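DnaD domain protein (Enterococcus faecalis, PDB 2I5U) is of unknown function but, as a member of the DnaB/DnaD family, probably takes part in the initiation of DNA replication, this chain being its DnaD-like domain. Local coordinates at residues 45-48 against 49-53. Residues are numbered along the deposited sequence; the frame is centred on the assembly and turned at random.
Sequences IVKA and IEIAI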
ATOM      1  N   ILE A  45       3.333   2.141   0.336  1.00 18.44           N
ATOM      2  CA  ILE A  45       2.042   1.726  -0.180  1.00 18.35           C
ATOM      3  C   ILE A  45       1.717   2.496  -1.477  1.00 17.87           C
ATOM      4  O   ILE A  45       1.277   1.910  -2.461  1.00 17.70           O
ATOM      5  CB  ILE A  45       0.913   1.857   0.870  1.00 18.70           C
ATOM      6  CG1 ILE A  45       1.143   0.856   2.007  1.00 20.42           C
ATOM      7  CG2 ILE A  45      -0.432   1.588   0.222  1.00 18.99           C
ATOM      8  CD1 ILE A  45       0.380   1.173   3.253  1.00 21.10           C
ATOM      9  N   VAL A  46       1.960   3.796  -1.478  1.00 17.01           N
ATOM     10  CA  VAL A  46       1.741   4.589  -2.683  1.00 17.00           C
ATOM     11  C   VAL A  46       2.541   4.012  -3.852  1.00 17.09           C
ATOM     12  O   VAL A  46       2.012   3.875  -4.974  1.00 16.85           O
ATOM     13  CB  VAL A  46       2.109   6.056  -2.468  1.00 16.75           C
ATOM     14  CG1 VAL A  46       2.105   6.805  -3.803  1.00 16.96           C
ATOM     15  CG2 VAL A  46       1.144   6.716  -1.484  1.00 17.06           C
ATOM     16  N   LYS A  47       3.810   3.686  -3.607  1.00 17.78           N
ATOM     17  CA  LYS A  47       4.656   3.120  -4.658  1.00 17.44           C
ATOM     18  C   LYS A  47       4.115   1.773  -5.175  1.00 17.26           C
ATOM     19  O   LYS A  47       4.136   1.511  -6.372  1.00 17.47           O
ATOM     20  CB  LYS A  47       6.096   2.958  -4.172  1.00 18.55           C
ATOM     21  CG  LYS A  47       7.047   2.417  -5.215  1.00 21.06           C
ATOM     22  CD  LYS A  47       7.374   3.461  -6.269  1.00 28.41           C
ATOM     23  CE  LYS A  47       7.585   2.860  -7.647  1.00 31.99           C
ATOM     24  NZ  LYS A  47       6.293   2.768  -8.387  1.00 34.18           N
ATOM     25  N   ALA A  48       3.676   0.897  -4.269  1.00 16.68           N
ATOM     26  CA  ALA A  48       3.099  -0.384  -4.682  1.00 16.62           C
ATOM     27  C   ALA A  48       1.853  -0.133  -5.539  1.00 16.32           C
ATOM     28  O   ALA A  48       1.615  -0.837  -6.508  1.00 17.16           O
ATOM     29  CB  ALA A  48       2.752  -1.264  -3.465  1.00 17.40           C
ATOM     30  N   ILE A  49       1.051   0.855  -5.187  1.00 16.84           N
ATOM     31  CA  ILE A  49      -0.139   1.168  -5.998  1.00 17.08           C
ATOM     32  C   ILE A  49       0.250   1.644  -7.392  1.00 17.24           C
ATOM     33  O   ILE A  49      -0.343   1.214  -8.406  1.00 17.42           O
ATOM     34  CB  ILE A  49      -1.043   2.208  -5.298  1.00 17.83           C
ATOM     35  CG1 ILE A  49      -1.670   1.558  -4.068  1.00 17.77           C
ATOM     36  CG2 ILE A  49      -2.132   2.709  -6.226  1.00 18.03           C
ATOM     37  CD1 ILE A  49      -2.402   2.560  -3.115  1.00 17.62           C
ATOM     38  N   GLU A  50       1.279   2.470  -7.464  1.00 17.43           N
ATOM     39  CA  GLU A  50       1.818   2.917  -8.765  1.00 18.37           C
ATOM     40  C   GLU A  50       2.278   1.741  -9.616  1.00 16.85           C
ATOM     41  O   GLU A  50       2.012   1.684 -10.823  1.00 17.44           O
ATOM     42  CB  GLU A  50       2.989   3.876  -8.560  1.00 18.27           C
ATOM     43  CG  GLU A  50       2.537   5.229  -8.061  1.00 22.60           C
ATOM     44  CD  GLU A  50       3.663   6.219  -7.900  1.00 23.94           C
ATOM     45  OE1 GLU A  50       4.734   5.833  -7.384  1.00 30.06           O
ATOM     46  OE2 GLU A  50       3.462   7.403  -8.279  1.00 32.06           O
ATOM     47  N   ILE A  51       2.963   0.794  -8.985  1.00 16.57           N
ATOM     48  CA  ILE A  51       3.427  -0.422  -9.692  1.00 16.75           C
ATOM     49  C   ILE A  51       2.231  -1.220 -10.242  1.00 16.10           C
ATOM     50  O   ILE A  51       2.244  -1.674 -11.377  1.00 16.55           O
ATOM     51  CB  ILE A  51       4.299  -1.288  -8.756  1.00 16.50           C
ATOM     52  CG1 ILE A  51       5.648  -0.608  -8.492  1.00 17.71           C
ATOM     53  CG2 ILE A  51       4.531  -2.665  -9.338  1.00 16.85           C
ATOM     54  CD1 ILE A  51       6.444  -1.191  -7.339  1.00 18.88           C
ATOM     55  N   ALA A  52       1.181  -1.329  -9.448  1.00 15.99           N
ATOM     56  CA  ALA A  52      -0.021  -2.037  -9.848  1.00 15.85           C
ATOM     57  C   ALA A  52      -0.720  -1.332 -11.010  1.00 15.78           C
ATOM     58  O   ALA A  52      -1.244  -1.984 -11.915  1.00 15.44           O
ATOM     59  CB  ALA A  52      -0.978  -2.168  -8.634  1.00 16.06           C
ATOM     60  N   ILE A  53      -0.761  -0.004 -10.971  1.00 15.44           N
ATOM     61  CA  ILE A  53      -1.319   0.768 -12.090  1.00 15.42           C
ATOM     62  C   ILE A  53      -0.558   0.470 -13.387  1.00 15.59           C
ATOM     63  O   ILE A  53      -1.156   0.176 -14.430  1.00 15.03           O
ATOM     64  CB  ILE A  53      -1.300   2.285 -11.831  1.00 15.88           C
ATOM     65  CG1 ILE A  53      -2.255   2.649 -10.698  1.00 15.57           C
ATOM     66  CG2 ILE A  53      -1.752   3.050 -13.096  1.00 15.08           C
ATOM     67  CD1 ILE A  53      -1.987   4.024 -10.099  1.00 16.17           C
TER
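Residues 45-53 form two and a half turns of the alpha-helix 38-55, where Lys47 and Glu50 pair on one side and Ile45 and Ile49 pack together on another. The helical assignment rests on four successive i to i+4 backbone bonds, in which Ile45, Val46, Lys47 and Ala48 accept from Ile49, Glu50, Ile51 and Ala52; the first, Ile49 N to Ile45 O, measures 2.9 Å, with an angle of 159° at the hydrogen. On the exposed side, Lys47 NZ and Glu50 OE1 make an i to i+3 salt bridge at 3.6 Å, long enough that attraction between charges is better supported than a directed bond. The lysine leaves the helix with CG opposite its backbone N, but a turn at chi2 (73°) and further bends beyond it fold the chain along the surface toward the next turn. Lys47 NZ thereby comes to 3.4 Å from Ile51 CG1 and 3.5 Å from Glu50 CB, so the ammonium group lies over aliphatic carbon as well as beside the carboxylate. Glu50 is straight beyond CG, and its CG passes 3.4 Å from Val46 O. The apolar pair is simpler: Ile45 CG2 meets Ile49 CD1 at 4.0 Å, the two side chains crossing obliquely. With chi1 at -69°, Ile49 places CG1 beside its own backbone N and only 3.4 Å from Ile45 O, laying the branch back along the preceding turn. Beyond this helix, Ile45 packs on Phe24, Trp27 and Ile28 of helix 18-32, while Val46, Ile49 and Glu50 all touch Ile7 of helix 2-9. Helix 60-73 contributes Ile63 to Ile49, Tyr62 to Ala52, and Ile66 with Trp70 to Ile51, so helix 38-55 contacts all three other helices of this all-helical domain.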